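Local structure of putative phosphinothricin n-acetyltransferase (Acinetobacter baylyi, 2JLM) at the interface of chains A and B. The protein is an acetyltransferase of the GNAT family that probably transfers the acetyl group of acetyl-CoA to the amino group of L-methionine sulfoximine and L-methionine sulfone. Sequence-based numbering; all coordinates share one arbitrary frame. Chains: chain A/B, Putative phosphinothricin n-acetyltransferase.

Contact 1: the interface of chains A and B. Residues chain A 2, 6-8; chain B 6-8.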
loop_
_atom_site.group_PDB
_atom_site.type_symbol
_atom_site.label_atom_id
_atom_site.label_comp_id
_atom_site.label_asym_id
_atom_site.label_seq_id
_atom_site.Cartn_x
_atom_site.Cartn_y
_atom_site.Cartn_z
ATOM N N PHE A 2 -3.879 -1.148 40.198
ATOM C CA PHE A 2 -5.048 -0.688 39.449
ATOM C C PHE A 2 -6.212 -1.672 39.501
ATOM O O PHE A 2 -6.053 -2.821 39.925
ATOM C CB PHE A 2 -4.681 -0.426 37.987
ATOM C CG PHE A 2 -3.803 0.765 37.795
ATOM C CD1 PHE A 2 -4.355 2.018 37.593
ATOM C CD2 PHE A 2 -2.425 0.635 37.820
ATOM C CE1 PHE A 2 -3.551 3.117 37.414
ATOM C CE2 PHE A 2 -1.615 1.735 37.646
ATOM C CZ PHE A 2 -2.178 2.979 37.443
ATOM N N THR A 6 -10.660 1.869 38.943
ATOM C CA THR A 6 -9.707 2.982 38.952
ATOM C C THR A 6 -9.109 3.299 37.586
ATOM O O THR A 6 -8.448 4.327 37.425
ATOM C CB THR A 6 -8.544 2.758 39.953
ATOM O OG1 THR A 6 -7.944 1.474 39.731
ATOM C CG2 THR A 6 -9.046 2.854 41.390
ATOM N N THR A 7 -9.323 2.422 36.606
ATOM C CA THR A 7 -8.712 2.627 35.293
ATOM C C THR A 7 -9.492 2.050 34.117
ATOM O O THR A 7 -10.120 0.993 34.218
ATOM C CB THR A 7 -7.266 2.091 35.244
ATOM O OG1 THR A 7 -6.589 2.650 34.111
ATOM C CG2 THR A 7 -7.254 0.571 35.149
ATOM N N THR A 8 -9.444 2.768 33.000
ATOM C CA THR A 8 -9.992 2.279 31.746
ATOM C C THR A 8 -8.863 1.691 30.925
ATOM O O THR A 8 -7.917 2.391 30.551
ATOM C CB THR A 8 -10.647 3.394 30.926
ATOM O OG1 THR A 8 -11.792 3.893 31.623
ATOM C CG2 THR A 8 -11.085 2.858 29.563
ATOM N N THR B 6 -8.528 7.180 35.429
ATOM C CA THR B 6 -7.320 6.867 34.648
ATOM C C THR B 6 -7.573 6.115 33.331
ATOM O O THR B 6 -8.605 5.468 33.158
ATOM C CB THR B 6 -6.312 6.040 35.499
ATOM O OG1 THR B 6 -5.837 6.829 36.594
ATOM C CG2 THR B 6 -5.120 5.611 34.671
ATOM N N THR B 7 -6.624 6.226 32.401
ATOM C CA THR B 7 -6.533 5.317 31.257
ATOM C C THR B 7 -5.244 4.497 31.308
ATOM O O THR B 7 -4.176 5.001 31.674
ATOM C CB THR B 7 -6.538 6.055 29.906
ATOM O OG1 THR B 7 -5.964 7.360 30.067
ATOM C CG2 THR B 7 -7.946 6.176 29.350
ATOM N N THR B 8 -5.351 3.231 30.926
ATOM C CA THR B 8 -4.183 2.371 30.793
ATOM C C THR B 8 -4.172 1.791 29.380
ATOM O O THR B 8 -5.128 1.128 28.959
ATOM C CB THR B 8 -4.187 1.251 31.860
ATOM O OG1 THR B 8 -4.049 1.837 33.165
ATOM C CG2 THR B 8 -3.042 0.274 31.621
#
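A:Thr8 and B:Thr6 join the two chains through their backbones, as neighbouring parallel strands do. The amide N of A:Thr8 donates to the carbonyl O of B:Thr6 at 2.8 Å, from above the carbonyl plane. The carbonyl O of A:Thr8 in turn accepts the amide N of B:Thr8 at 2.7 Å, in a nearly straight bond (171° at H). A:Thr8 is thus held at both of its backbone polar groups, and the register is set by its place opposite B:Thr7.

A side-chain bond reinforces this pairing. The hydroxyls of A:Thr7 and B:Thr8 meet with OG1 to OG1 at 2.8 Å, the two side chains crossing at about a right angle; which of them donates is not decided. In A:Thr7 the hydroxyl is turned opposite the backbone N (chi1 -163°), which carries OG1 across to the partner strand.

Apolar contacts are sparser. The methyl CG2 of B:Thr6 lies against OG1 of A:Thr7 and near the ring of A:Phe2, 4.0 Å from its CE1, with the phenylalanine and threonine side chains again at roughly a right angle. CB of A:Thr7 packs against CB of B:Thr6 at 4.1 Å, adding light van der Waals contact beside the hydroxyl pair.

The site lies at the start of strand 7-14 of chain A, where strand 6-9 of chain B runs parallel to it; A:Phe2 comes from the N-terminal loop.

Contact 2: the interface of chains A and B. Residues chain A 8, 10, 105-107, 110; chain B 7-8, 69.
B:Thr7 plugs its side chain into chain A, its hydroxyl and methyl branches meeting different partners. The hydroxyl OG1 donates to the carbonyl O of A:Leu105 at 2.6 Å, tilted 27° from the carbonyl plane. It also lies at the edge of the A:His110 ring, in plane, where NE2 makes at most a weak bond to it. The methyl CG2 points to the leucines, 3.7 Å from CD2 of A:Leu107 and 4.0 Å from CB of A:Leu105. CE2, at the rim of the A:Phe10 ring, meets CB of B:Thr7 obliquely at 3.8 Å; CG of A:Phe10 lies between its backbone N and carbonyl carbon (chi1 80°), which brings that rim to the threonine.

Backbone pairing steadies this plug: the amide N of A:Phe10 donates to the carbonyl O of B:Thr8 at 2.9 Å. Farther out, CD2 of A:Leu107 lies 4.0 Å above the centre of the A:Phe10 ring, on the face that B:Thr7 also approaches, so leucine and ring together border the threonine. B:Glu69, from a loop of chain B, nears the A:His110 imidazole, but its fine placement is doubtful; its carboxylate OE1 stays 4.8 Å from NE2, without a salt bridge.

In the fold, strand 6-9 of chain B fills a pocket between strand 7-14 and the beginning of helix 107-121 of chain A.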
loop_
_atom_site.group_PDB
_atom_site.type_symbol
_atom_site.label_atom_id
_atom_site.label_comp_id
_atom_site.label_asym_id
_atom_site.label_seq_id
_atom_site.Cartn_x
_atom_site.Cartn_y
_atom_site.Cartn_z
ATOM N N THR A 8 -9.444 2.768 33.000
ATOM C CA THR A 8 -9.992 2.279 31.746
ATOM C C THR A 8 -8.863 1.691 30.925
ATOM O O THR A 8 -7.917 2.391 30.551
ATOM C CB THR A 8 -10.647 3.394 30.926
ATOM O OG1 THR A 8 -11.792 3.893 31.623
ATOM C CG2 THR A 8 -11.085 2.858 29.563
ATOM N N PHE A 10 -7.469 0.283 27.501
ATOM C CA PHE A 10 -7.801 0.509 26.098
ATOM C C PHE A 10 -6.635 0.151 25.200
ATOM O O PHE A 10 -5.480 0.135 25.637
ATOM C CB PHE A 10 -8.193 1.973 25.859
ATOM C CG PHE A 10 -7.017 2.896 25.733
ATOM C CD1 PHE A 10 -6.495 3.208 24.488
ATOM C CD2 PHE A 10 -6.423 3.441 26.861
ATOM C CE1 PHE A 10 -5.408 4.057 24.368
ATOM C CE2 PHE A 10 -5.341 4.286 26.753
ATOM C CZ PHE A 10 -4.832 4.599 25.506
ATOM N N LEU A 105 -9.889 11.939 30.390
ATOM C CA LEU A 105 -9.102 10.769 30.784
ATOM C C LEU A 105 -7.714 10.682 30.148
ATOM O O LEU A 105 -6.962 9.752 30.437
ATOM C CB LEU A 105 -9.876 9.490 30.458
ATOM C CG LEU A 105 -11.266 9.391 31.088
ATOM C CD1 LEU A 105 -11.979 8.123 30.621
ATOM C CD2 LEU A 105 -11.161 9.446 32.612
ATOM N N GLY A 106 -7.380 11.624 29.269
ATOM C CA GLY A 106 -6.080 11.616 28.612
ATOM C C GLY A 106 -6.077 10.799 27.331
ATOM O O GLY A 106 -5.027 10.441 26.785
ATOM N N LEU A 107 -7.268 10.492 26.842
ATOM C CA LEU A 107 -7.390 9.786 25.580
ATOM C C LEU A 107 -6.848 10.612 24.392
ATOM O O LEU A 107 -6.186 10.070 23.504
ATOM C CB LEU A 107 -8.844 9.361 25.353
ATOM C CG LEU A 107 -9.185 8.074 26.112
ATOM C CD1 LEU A 107 -10.623 7.632 25.869
ATOM C CD2 LEU A 107 -8.220 6.980 25.714
ATOM N N HIS A 110 -3.060 10.330 24.120
ATOM C CA HIS A 110 -2.661 9.018 23.605
ATOM C C HIS A 110 -2.863 8.920 22.095
ATOM O O HIS A 110 -1.968 8.506 21.366
ATOM C CB HIS A 110 -3.485 7.900 24.261
ATOM C CG HIS A 110 -3.215 7.725 25.717
ATOM N ND1 HIS A 110 -1.949 7.499 26.213
ATOM C CD2 HIS A 110 -4.044 7.726 26.786
ATOM C CE1 HIS A 110 -2.011 7.377 27.525
ATOM N NE2 HIS A 110 -3.271 7.509 27.898
ATOM N N THR B 7 -6.624 6.226 32.401
ATOM C CA THR B 7 -6.533 5.317 31.257
ATOM C C THR B 7 -5.244 4.497 31.308
ATOM O O THR B 7 -4.176 5.001 31.674
ATOM C CB THR B 7 -6.538 6.055 29.906
ATOM O OG1 THR B 7 -5.964 7.360 30.067
ATOM C CG2 THR B 7 -7.946 6.176 29.350
ATOM N N THR B 8 -5.351 3.231 30.926
ATOM C CA THR B 8 -4.183 2.371 30.793
ATOM C C THR B 8 -4.172 1.791 29.380
ATOM O O THR B 8 -5.128 1.128 28.959
ATOM C CB THR B 8 -4.187 1.251 31.860
ATOM O OG1 THR B 8 -4.049 1.837 33.165
ATOM C CG2 THR B 8 -3.042 0.274 31.621
ATOM N N GLU B 69 1.529 2.622 27.675
ATOM C CA GLU B 69 1.989 3.786 26.911
ATOM C C GLU B 69 3.494 4.011 27.019
ATOM O O GLU B 69 4.111 4.558 26.109
ATOM C CB GLU B 69 1.266 5.047 27.389
ATOM C CG GLU B 69 -0.153 4.797 27.884
ATOM C CD GLU B 69 -0.233 4.629 29.393
ATOM O OE1 GLU B 69 0.417 5.424 30.112
ATOM O OE2 GLU B 69 -0.957 3.717 29.854
#

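Contact 3: the interface of chains A and B. Residues chain A 10-12, 114; chain B 9-11.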
loop_
_atom_site.group_PDB
_atom_site.type_symbol
_atom_site.label_atom_id
_atom_site.label_comp_id
_atom_site.label_asym_id
_atom_site.label_seq_id
_atom_site.Cartn_x
_atom_site.Cartn_y
_atom_site.Cartn_z
ATOM N N PHE A 10 -7.469 0.283 27.501
ATOM C CA PHE A 10 -7.801 0.509 26.098
ATOM C C PHE A 10 -6.635 0.151 25.200
ATOM O O PHE A 10 -5.480 0.135 25.637
ATOM C CB PHE A 10 -8.193 1.973 25.859
ATOM C CG PHE A 10 -7.017 2.896 25.733
ATOM C CD1 PHE A 10 -6.495 3.208 24.488
ATOM C CD2 PHE A 10 -6.423 3.441 26.861
ATOM C CE1 PHE A 10 -5.408 4.057 24.368
ATOM C CE2 PHE A 10 -5.341 4.286 26.753
ATOM C CZ PHE A 10 -4.832 4.599 25.506
ATOM N N ARG A 11 -6.948 -0.135 23.938
ATOM C CA ARG A 11 -5.928 -0.441 22.947
ATOM C C ARG A 11 -6.195 0.380 21.692
ATOM O O ARG A 11 -7.293 0.900 21.513
ATOM C CB ARG A 11 -5.967 -1.923 22.586
ATOM C CG ARG A 11 -7.211 -2.297 21.780
ATOM C CD ARG A 11 -7.287 -3.791 21.522
ATOM N NE ARG A 11 -8.666 -4.208 21.279
ATOM C CZ ARG A 11 -9.146 -4.546 20.086
ATOM N NH1 ARG A 11 -8.348 -4.539 19.024
ATOM N NH2 ARG A 11 -10.419 -4.899 19.959
ATOM N N PHE A 12 -5.189 0.475 20.825
ATOM C CA PHE A 12 -5.322 1.177 19.558
ATOM C C PHE A 12 -5.859 0.238 18.498
ATOM O O PHE A 12 -5.561 -0.948 18.507
ATOM C CB PHE A 12 -3.973 1.750 19.104
ATOM C CG PHE A 12 -3.519 2.932 19.906
ATOM C CD1 PHE A 12 -2.236 2.989 20.415
ATOM C CD2 PHE A 12 -4.385 3.996 20.147
ATOM C CE1 PHE A 12 -1.818 4.083 21.153
ATOM C CE2 PHE A 12 -3.975 5.094 20.880
ATOM C CZ PHE A 12 -2.698 5.142 21.388
ATOM N N GLU A 114 -0.019 8.686 19.097
ATOM C CA GLU A 114 0.024 7.624 18.106
ATOM C C GLU A 114 -0.064 8.226 16.686
ATOM O O GLU A 114 0.669 7.819 15.783
ATOM C CB GLU A 114 -1.087 6.603 18.389
ATOM C CG GLU A 114 -0.945 5.259 17.668
ATOM C CD GLU A 114 0.154 4.357 18.242
ATOM O OE1 GLU A 114 0.805 4.731 19.246
ATOM O OE2 GLU A 114 0.365 3.260 17.678
ATOM N N LEU B 9 -3.116 2.080 28.628
ATOM C CA LEU B 9 -2.996 1.547 27.276
ATOM C C LEU B 9 -2.340 0.181 27.332
ATOM O O LEU B 9 -1.410 -0.029 28.108
ATOM C CB LEU B 9 -2.130 2.455 26.403
ATOM C CG LEU B 9 -1.572 1.791 25.136
ATOM C CD1 LEU B 9 -2.653 1.683 24.045
ATOM C CD2 LEU B 9 -0.372 2.544 24.615
ATOM N N PHE B 10 -2.822 -0.753 26.520
ATOM C CA PHE B 10 -2.026 -1.942 26.243
ATOM C C PHE B 10 -1.819 -2.111 24.747
ATOM O O PHE B 10 -2.706 -1.835 23.950
ATOM C CB PHE B 10 -2.599 -3.212 26.896
ATOM C CG PHE B 10 -3.870 -3.719 26.274
ATOM C CD1 PHE B 10 -3.864 -4.871 25.494
ATOM C CD2 PHE B 10 -5.076 -3.075 26.499
ATOM C CE1 PHE B 10 -5.039 -5.359 24.942
ATOM C CE2 PHE B 10 -6.250 -3.557 25.944
ATOM C CZ PHE B 10 -6.231 -4.702 25.167
ATOM N N ARG B 11 -0.619 -2.521 24.372
ATOM C CA ARG B 11 -0.343 -2.866 22.993
ATOM C C ARG B 11 0.590 -4.077 22.980
ATOM O O ARG B 11 1.432 -4.236 23.878
ATOM C CB ARG B 11 0.250 -1.672 22.237
ATOM C CG ARG B 11 1.737 -1.506 22.387
ATOM C CD ARG B 11 2.313 -0.640 21.268
ATOM N NE ARG B 11 2.478 0.760 21.662
ATOM C CZ ARG B 11 1.904 1.789 21.045
ATOM N NH1 ARG B 11 1.121 1.580 19.995
ATOM N NH2 ARG B 11 2.117 3.027 21.473
HETATM O O HOH W 1 -2.960 -0.731 21.250
#
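B:Arg11 and A:Glu114 approach from opposite directions and meet end-on, NH1 and NH2 of the guanidinium each taking one carboxylate oxygen. NH2 donates to OE1 at 3.1 Å and NH1 to OE2 at 3.0 Å, both on the syn side of the carboxylate. The planes of the two flat groups are 22° apart, with the nitrogens somewhat out of the carboxylate plane; the paired bonds of this salt bridge probably limit rotation of both groups. A bend at chi3 of B:Arg11 (97°) turns the guanidinium toward helix 107-121.

Alongside the bridge, the A:Phe12 ring is sandwiched, with CG of A:Glu114 over one face and CD1 of B:Leu9 over the opposite one, 3.8 Å from CE1 of A:Phe12. B:Leu9 also covers a face of A:Phe10: its CA stands over the rim, while its CB touches CZ of that ring at 3.6 Å. The leucine thereby packs against both A:Phe10 and A:Phe12. Separately, CB of A:Arg11 lies over the face of the B:Phe10 ring, 4.0 Å from its centroid, the two side chains running side by side in the same direction.

The backbones meet where the amide N of B:Phe10 donates to the carbonyl O of A:Phe10 at 2.9 Å. Beyond it, water 1 bridges the amide N of A:Phe12 and the carbonyl O of B:Phe10.

The site spans the middle of strand 7-14 and helix 107-121 of chain A, against the break between strands 6-9 and 11-14 of chain B.

Contact 4: the interface of chains A and B. Residues chain A 1-2; chain B 100-101, 103.
In A:Met1, CG is placed between the backbone N and the carbonyl carbon (chi1 60°), and a bend at chi3 (-89°) turns the thioether end toward the carbonyl O of B:Lys100. The methyl CE comes 3.7 Å from that carbonyl O of B:Lys100, with SD at a similar distance. Nearer the main chain, CB of A:Met1 packs on CA of B:Asp101 at 3.5 Å and beside its carboxylate OD1. The methionine therefore lies against the backbone of 3-10 helix 100-102, touching it mainly by van der Waals contact.

The polar anchor is the amide N of A:Phe2, which donates to the carbonyl O of B:Asp101 at 2.9 Å, a fairly straight bond (164° at H) with the donor tilted somewhat from the carbonyl plane. That same oxygen lies in plane at the edge of the A:Phe2 ring, 3.7 Å from CD2, so the peptide carbonyl meets both the amide and the aromatic rim. Water 2 extends the attachment, lying 3.0 Å from the carbonyl O of A:Phe2 and 2.9 Å from that of B:Arg103.

Here the extreme N-terminus of chain A, ahead of strand 7-14, rests on the 3-10 helix 100-102 of chain B and the loop following it.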
loop_
_atom_site.group_PDB
_atom_site.type_symbol
_atom_site.label_atom_id
_atom_site.label_comp_id
_atom_site.label_asym_id
_atom_site.label_seq_id
_atom_site.Cartn_x
_atom_site.Cartn_y
_atom_site.Cartn_z
ATOM N N MET A 1 -2.135 -0.840 43.441
ATOM C CA MET A 1 -2.400 -1.388 42.115
ATOM C C MET A 1 -3.643 -0.776 41.456
ATOM O O MET A 1 -4.372 0.006 42.076
ATOM C CB MET A 1 -2.564 -2.904 42.208
ATOM C CG MET A 1 -3.692 -3.335 43.110
ATOM S SD MET A 1 -3.773 -5.125 43.363
ATOM C CE MET A 1 -4.826 -5.634 42.003
ATOM N N PHE A 2 -3.879 -1.148 40.198
ATOM C CA PHE A 2 -5.048 -0.688 39.449
ATOM C C PHE A 2 -6.212 -1.672 39.501
ATOM O O PHE A 2 -6.053 -2.821 39.925
ATOM C CB PHE A 2 -4.681 -0.426 37.987
ATOM C CG PHE A 2 -3.803 0.765 37.795
ATOM C CD1 PHE A 2 -4.355 2.018 37.593
ATOM C CD2 PHE A 2 -2.425 0.635 37.820
ATOM C CE1 PHE A 2 -3.551 3.117 37.414
ATOM C CE2 PHE A 2 -1.615 1.735 37.646
ATOM C CZ PHE A 2 -2.178 2.979 37.443
ATOM N N LYS B 100 1.310 -7.888 38.905
ATOM C CA LYS B 100 0.439 -7.762 40.073
ATOM C C LYS B 100 -0.336 -6.443 40.138
ATOM O O LYS B 100 -1.404 -6.395 40.728
ATOM C CB LYS B 100 1.231 -7.988 41.368
ATOM C CG LYS B 100 2.403 -7.034 41.580
ATOM C CD LYS B 100 3.312 -7.524 42.710
ATOM C CE LYS B 100 3.906 -6.350 43.482
ATOM N N ASP B 101 0.175 -5.378 39.522
ATOM C CA ASP B 101 -0.540 -4.099 39.576
ATOM C C ASP B 101 -1.613 -3.959 38.526
ATOM O O ASP B 101 -2.354 -2.980 38.517
ATOM C CB ASP B 101 0.422 -2.912 39.504
ATOM C CG ASP B 101 1.288 -2.803 40.742
ATOM O OD1 ASP B 101 0.808 -3.206 41.829
ATOM O OD2 ASP B 101 2.442 -2.332 40.632
ATOM N N ARG B 103 -3.624 -6.830 37.494
ATOM C CA ARG B 103 -4.554 -7.950 37.520
ATOM C C ARG B 103 -5.990 -7.469 37.643
ATOM O O ARG B 103 -6.267 -6.417 38.221
ATOM C CB ARG B 103 -4.223 -8.917 38.651
ATOM C CG ARG B 103 -2.873 -9.557 38.482
ATOM C CD ARG B 103 -2.695 -10.771 39.354
ATOM N NE ARG B 103 -1.309 -11.209 39.265
ATOM C CZ ARG B 103 -0.482 -11.308 40.298
ATOM N NH1 ARG B 103 0.771 -11.689 40.092
ATOM N NH2 ARG B 103 -0.907 -11.047 41.533
HETATM O O HOH W 2 -7.797 -5.216 40.308
#

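The N-terminal segment of chain A joins all four contacts. Contacts 1 and 2, with C-alpha centres about 7 Å apart, share A:Thr8, B:Thr7 and B:Thr8; contacts 2 and 3, about 8 Å apart, share A:Phe10. Strand 7-14 thus runs through these three, and helix 107-121 serves contacts 2 and 3. Contact 4 shares A:Phe2 with contact 1, their C-alpha centres about 10 Å apart; its centre is about 17 Å from that of contact 3. The interface is not an exact two-fold, so the two chains contribute unequally; the structure alone does not establish this pairing as the biological assembly.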